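Local coordinates for protein amidohydrolase (Mycoplasma synoviae, PDB 3OVG) that hydrolyses 1,4-lactones, among them D-xylono-1,4-lactone 5-phosphate and L-arabino-1,4-lactone 5-phosphate, using two zinc ions per subunit, at residues 196-209 / 226-238. Numbering follows the deposited sequence.
Sequences LEVAKHLIGFGANP and YEKVIKETGVTLC
Thr233 OG1 rests against Ala199 CB of the neighbouring helix, and two polar groups of its own segment grip it. Thr233 OG1 donates to Val229 O, one turn back, at 2.7 Å. The hydroxyl stands above the carbonyl plane, 39° out of it. Val235 N gives OG1 a second, weak bond. OG1 lies between the backbone N and the carbonyl carbon (chi1 72°), which turns it back over the last helical turn. Thr233 CG2 then faces 196-205 and meets Ala199 CB at 3.7 Å. Thr233 thus fits as a knob into a hole formed by Leu196, Ala199, Lys200 and Ile203. Ile203 CD1 comes within 3.7 Å of Thr233 CB.

The two helices run nearly parallel, at 11°, with their axes 9.9 Å apart. They are consecutive outer helices of the TIM-barrel fold of the phosphotriesterase family. The strand between them, 212-215, pairs with 236-239.

Leu196 is the reciprocal knob, set among Lys228, Val229, Glu232 and Thr233. Leu196 CD2 lies 3.8 Å from Lys228 CE. Lys228 NZ and Glu232 OE2 form a salt bridge of 2.6 Å beside this knob. Arg301 of a second subunit also packs on Leu196 and Lys228.

Each helix is followed by a glycine with positive phi, Gly206 and Gly234; at Gly206 the turn is a Schellman motif. Past the first helix, Pro209 CB touches Thr233 O at 3.3 Å. A water donates to both Pro209 O and Gly234 O and also bonds Thr236 OG1, which has a further partner in Arg326. Deeper in, Val235 CG1 packs on Ala199 CB at 3.9 Å.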
loop_
_atom_site.group_PDB
_atom_site.type_symbol
_atom_site.label_atom_id
_atom_site.label_comp_id
_atom_site.label_asym_id
_atom_site.label_seq_id
_atom_site.Cartn_x
_atom_site.Cartn_y
_atom_site.Cartn_z
ATOM N N LEU A 196 -23.953 5.255 23.714
ATOM C CA LEU A 196 -25.306 5.431 24.228
ATOM C C LEU A 196 -26.192 4.304 23.670
ATOM O O LEU A 196 -26.988 3.691 24.371
ATOM C CB LEU A 196 -25.846 6.788 23.764
ATOM C CG LEU A 196 -27.273 7.134 24.183
ATOM C CD1 LEU A 196 -27.405 7.083 25.729
ATOM C CD2 LEU A 196 -27.667 8.491 23.636
ATOM N N GLU A 197 -26.032 4.042 22.387
ATOM C CA GLU A 197 -26.897 3.127 21.688
ATOM C C GLU A 197 -26.589 1.668 22.080
ATOM O O GLU A 197 -27.495 0.886 22.274
ATOM C CB GLU A 197 -26.799 3.373 20.177
ATOM C CG GLU A 197 -27.484 4.695 19.722
ATOM C CD GLU A 197 -26.671 5.926 20.104
ATOM O OE1 GLU A 197 -25.438 5.827 20.165
ATOM O OE2 GLU A 197 -27.246 6.989 20.343
ATOM N N VAL A 198 -25.317 1.321 22.224
ATOM C CA VAL A 198 -24.947 0.027 22.784
ATOM C C VAL A 198 -25.665 -0.196 24.134
ATOM O O VAL A 198 -26.351 -1.220 24.329
ATOM C CB VAL A 198 -23.457 -0.077 22.961
ATOM C CG1 VAL A 198 -23.140 -1.209 23.967
ATOM C CG2 VAL A 198 -22.818 -0.307 21.598
ATOM N N ALA A 199 -25.559 0.789 25.020
ATOM C CA ALA A 199 -26.252 0.780 26.322
ATOM C C ALA A 199 -27.747 0.525 26.191
ATOM O O ALA A 199 -28.280 -0.415 26.787
ATOM C CB ALA A 199 -25.987 2.103 27.141
ATOM N N LYS A 200 -28.430 1.330 25.388
ATOM C CA LYS A 200 -29.883 1.185 25.249
ATOM C C LYS A 200 -30.272 -0.153 24.662
ATOM O O LYS A 200 -31.266 -0.760 25.064
ATOM C CB LYS A 200 -30.434 2.322 24.402
ATOM C CG LYS A 200 -30.340 3.658 25.142
ATOM C CD LYS A 200 -30.153 4.816 24.171
ATOM C CE LYS A 200 -31.441 5.508 23.809
ATOM N NZ LYS A 200 -31.166 6.848 23.139
ATOM N N HIS A 201 -29.477 -0.641 23.716
ATOM C CA HIS A 201 -29.838 -1.898 23.089
ATOM C C HIS A 201 -29.763 -3.015 24.106
ATOM O O HIS A 201 -30.706 -3.771 24.244
ATOM C CB HIS A 201 -28.989 -2.194 21.834
ATOM C CG HIS A 201 -29.189 -1.201 20.744
ATOM N ND1 HIS A 201 -28.211 -0.887 19.823
ATOM C CD2 HIS A 201 -30.263 -0.437 20.435
ATOM C CE1 HIS A 201 -28.675 0.033 18.997
ATOM N NE2 HIS A 201 -29.916 0.322 19.348
ATOM N N LEU A 202 -28.656 -3.115 24.821
ATOM C CA LEU A 202 -28.468 -4.212 25.765
ATOM C C LEU A 202 -29.600 -4.220 26.766
ATOM O O LEU A 202 -30.155 -5.266 27.067
ATOM C CB LEU A 202 -27.116 -4.086 26.496
ATOM C CG LEU A 202 -25.919 -4.413 25.624
ATOM C CD1 LEU A 202 -24.688 -4.058 26.423
ATOM C CD2 LEU A 202 -25.923 -5.895 25.248
ATOM N N ILE A 203 -29.914 -3.039 27.288
ATOM C CA ILE A 203 -30.974 -2.876 28.246
ATOM C C ILE A 203 -32.301 -3.175 27.595
ATOM O O ILE A 203 -33.164 -3.762 28.206
ATOM C CB ILE A 203 -30.985 -1.437 28.799
ATOM C CG1 ILE A 203 -29.754 -1.209 29.691
ATOM C CG2 ILE A 203 -32.293 -1.182 29.524
ATOM C CD1 ILE A 203 -29.450 0.318 30.001
ATOM N N GLY A 204 -32.447 -2.802 26.329
ATOM C CA GLY A 204 -33.645 -3.151 25.586
ATOM C C GLY A 204 -33.858 -4.658 25.435
ATOM O O GLY A 204 -35.001 -5.126 25.367
ATOM N N PHE A 205 -32.776 -5.426 25.344
ATOM C CA PHE A 205 -32.917 -6.873 25.291
ATOM C C PHE A 205 -33.282 -7.441 26.663
ATOM O O PHE A 205 -33.678 -8.596 26.763
ATOM C CB PHE A 205 -31.646 -7.549 24.795
ATOM C CG PHE A 205 -31.443 -7.440 23.331
ATOM C CD1 PHE A 205 -32.297 -8.096 22.456
ATOM C CD2 PHE A 205 -30.402 -6.679 22.828
ATOM C CE1 PHE A 205 -32.098 -8.014 21.077
ATOM C CE2 PHE A 205 -30.192 -6.574 21.460
ATOM C CZ PHE A 205 -31.044 -7.237 20.572
ATOM N N GLY A 206 -33.117 -6.638 27.710
ATOM C CA GLY A 206 -33.408 -7.106 29.050
ATOM C C GLY A 206 -32.164 -7.237 29.923
ATOM O O GLY A 206 -32.250 -7.692 31.053
ATOM N N ALA A 207 -30.998 -6.842 29.425
ATOM C CA ALA A 207 -29.799 -6.936 30.262
ATOM C C ALA A 207 -29.887 -5.970 31.435
ATOM O O ALA A 207 -30.506 -4.929 31.313
ATOM C CB ALA A 207 -28.506 -6.708 29.438
ATOM N N ASN A 208 -29.285 -6.334 32.567
ATOM C CA ASN A 208 -29.180 -5.440 33.723
ATOM C C ASN A 208 -28.091 -4.367 33.528
ATOM O O ASN A 208 -26.906 -4.708 33.426
ATOM C CB ASN A 208 -28.876 -6.284 34.962
ATOM C CG ASN A 208 -28.847 -5.469 36.264
ATOM O OD1 ASN A 208 -29.006 -4.246 36.284
ATOM N ND2 ASN A 208 -28.619 -6.173 37.369
ATOM N N PRO A 209 -28.482 -3.074 33.516
ATOM C CA PRO A 209 -27.494 -2.002 33.378
ATOM C C PRO A 209 -26.346 -2.189 34.371
ATOM O O PRO A 209 -25.235 -1.749 34.144
ATOM C CB PRO A 209 -28.266 -0.729 33.780
ATOM C CG PRO A 209 -29.708 -1.107 33.814
ATOM C CD PRO A 209 -29.810 -2.583 33.930
ATOM N N TYR A 226 -20.319 11.577 28.121
ATOM C CA TYR A 226 -20.027 10.609 29.176
ATOM C C TYR A 226 -21.171 10.656 30.193
ATOM O O TYR A 226 -21.739 9.640 30.628
ATOM C CB TYR A 226 -18.721 10.965 29.930
ATOM C CG TYR A 226 -17.443 10.792 29.158
ATOM C CD1 TYR A 226 -17.420 10.158 27.920
ATOM C CD2 TYR A 226 -16.227 11.226 29.698
ATOM C CE1 TYR A 226 -16.218 10.001 27.227
ATOM C CE2 TYR A 226 -15.038 11.075 29.014
ATOM C CZ TYR A 226 -15.034 10.459 27.790
ATOM O OH TYR A 226 -13.835 10.297 27.130
ATOM N N GLU A 227 -21.498 11.886 30.548
ATOM C CA GLU A 227 -22.478 12.145 31.562
ATOM C C GLU A 227 -23.871 11.676 31.111
ATOM O O GLU A 227 -24.610 11.053 31.896
ATOM C CB GLU A 227 -22.457 13.652 31.894
ATOM C CG GLU A 227 -23.564 14.059 32.801
ATOM C CD GLU A 227 -23.486 15.563 33.113
ATOM O OE1 GLU A 227 -22.962 16.322 32.261
ATOM O OE2 GLU A 227 -23.959 15.952 34.197
ATOM N N LYS A 228 -24.195 11.964 29.847
ATOM C CA LYS A 228 -25.457 11.569 29.227
ATOM C C LYS A 228 -25.642 10.053 29.280
ATOM O O LYS A 228 -26.729 9.544 29.629
ATOM C CB LYS A 228 -25.512 12.022 27.757
ATOM C CG LYS A 228 -26.883 11.752 27.050
ATOM C CD LYS A 228 -26.827 12.145 25.556
ATOM C CE LYS A 228 -28.180 12.096 24.842
ATOM N NZ LYS A 228 -29.246 12.868 25.567
ATOM N N VAL A 229 -24.588 9.338 28.910
ATOM C CA VAL A 229 -24.665 7.877 28.828
ATOM C C VAL A 229 -24.922 7.296 30.207
ATOM O O VAL A 229 -25.851 6.522 30.400
ATOM C CB VAL A 229 -23.382 7.259 28.273
ATOM C CG1 VAL A 229 -23.441 5.743 28.393
ATOM C CG2 VAL A 229 -23.183 7.696 26.821
ATOM N N ILE A 230 -24.110 7.700 31.170
ATOM C CA ILE A 230 -24.275 7.228 32.531
ATOM C C ILE A 230 -25.671 7.545 33.087
ATOM O O ILE A 230 -26.362 6.645 33.601
ATOM C CB ILE A 230 -23.163 7.757 33.455
ATOM C CG1 ILE A 230 -21.822 7.117 33.049
ATOM C CG2 ILE A 230 -23.504 7.469 34.912
ATOM C CD1 ILE A 230 -20.594 7.817 33.570
ATOM N N LYS A 231 -26.072 8.804 32.964
ATOM C CA LYS A 231 -27.328 9.256 33.535
ATOM C C LYS A 231 -28.567 8.683 32.840
ATOM O O LYS A 231 -29.547 8.405 33.508
ATOM C CB LYS A 231 -27.403 10.778 33.542
ATOM C CG LYS A 231 -26.724 11.393 34.744
ATOM C CD LYS A 231 -26.549 12.878 34.576
ATOM C CE LYS A 231 -26.133 13.505 35.916
ATOM N NZ LYS A 231 -26.083 15.011 35.834
ATOM N N GLU A 232 -28.520 8.469 31.525
ATOM C CA GLU A 232 -29.685 7.921 30.829
ATOM C C GLU A 232 -29.790 6.401 30.931
ATOM O O GLU A 232 -30.880 5.838 30.784
ATOM C CB GLU A 232 -29.721 8.369 29.349
ATOM C CG GLU A 232 -29.863 9.914 29.209
ATOM C CD GLU A 232 -30.174 10.377 27.767
ATOM O OE1 GLU A 232 -30.311 9.508 26.873
ATOM O OE2 GLU A 232 -30.270 11.617 27.546
ATOM N N THR A 233 -28.682 5.725 31.190
ATOM C CA THR A 233 -28.697 4.254 31.133
ATOM C C THR A 233 -28.206 3.529 32.385
ATOM O O THR A 233 -28.623 2.396 32.665
ATOM C CB THR A 233 -27.917 3.732 29.920
ATOM O OG1 THR A 233 -26.496 3.920 30.127
ATOM C CG2 THR A 233 -28.380 4.471 28.647
ATOM N N GLY A 234 -27.333 4.181 33.141
ATOM C CA GLY A 234 -26.856 3.626 34.392
ATOM C C GLY A 234 -25.721 2.629 34.197
ATOM O O GLY A 234 -25.358 1.897 35.130
ATOM N N VAL A 235 -25.172 2.563 32.987
ATOM C CA VAL A 235 -24.075 1.637 32.713
ATOM C C VAL A 235 -22.795 2.214 33.304
ATOM O O VAL A 235 -22.808 3.294 33.891
ATOM C CB VAL A 235 -23.900 1.325 31.205
ATOM C CG1 VAL A 235 -25.158 0.636 30.642
ATOM C CG2 VAL A 235 -23.545 2.585 30.416
ATOM N N THR A 236 -21.702 1.469 33.186
ATOM C CA THR A 236 -20.395 1.896 33.713
ATOM C C THR A 236 -19.440 2.068 32.518
ATOM O O THR A 236 -19.418 1.240 31.574
ATOM C CB THR A 236 -19.864 0.856 34.740
ATOM O OG1 THR A 236 -20.759 0.794 35.851
ATOM C CG2 THR A 236 -18.427 1.152 35.225
ATOM N N LEU A 237 -18.708 3.174 32.531
ATOM C CA LEU A 237 -17.709 3.465 31.508
ATOM C C LEU A 237 -16.371 2.901 31.970
ATOM O O LEU A 237 -15.883 3.278 33.020
ATOM C CB LEU A 237 -17.604 4.997 31.256
ATOM C CG LEU A 237 -18.938 5.686 30.921
ATOM C CD1 LEU A 237 -18.813 7.187 30.597
ATOM C CD2 LEU A 237 -19.678 4.921 29.787
ATOM N N CYS A 238 -15.809 1.960 31.210
ATOM C CA CYS A 238 -14.467 1.444 31.473
ATOM C C CYS A 238 -13.464 2.225 30.645
ATOM O O CYS A 238 -13.359 2.034 29.454
ATOM C CB CYS A 238 -14.352 -0.051 31.146
ATOM S SG CYS A 238 -12.690 -0.721 31.509
HETATM O O HOH W 1 -23.393 -0.068 35.892
#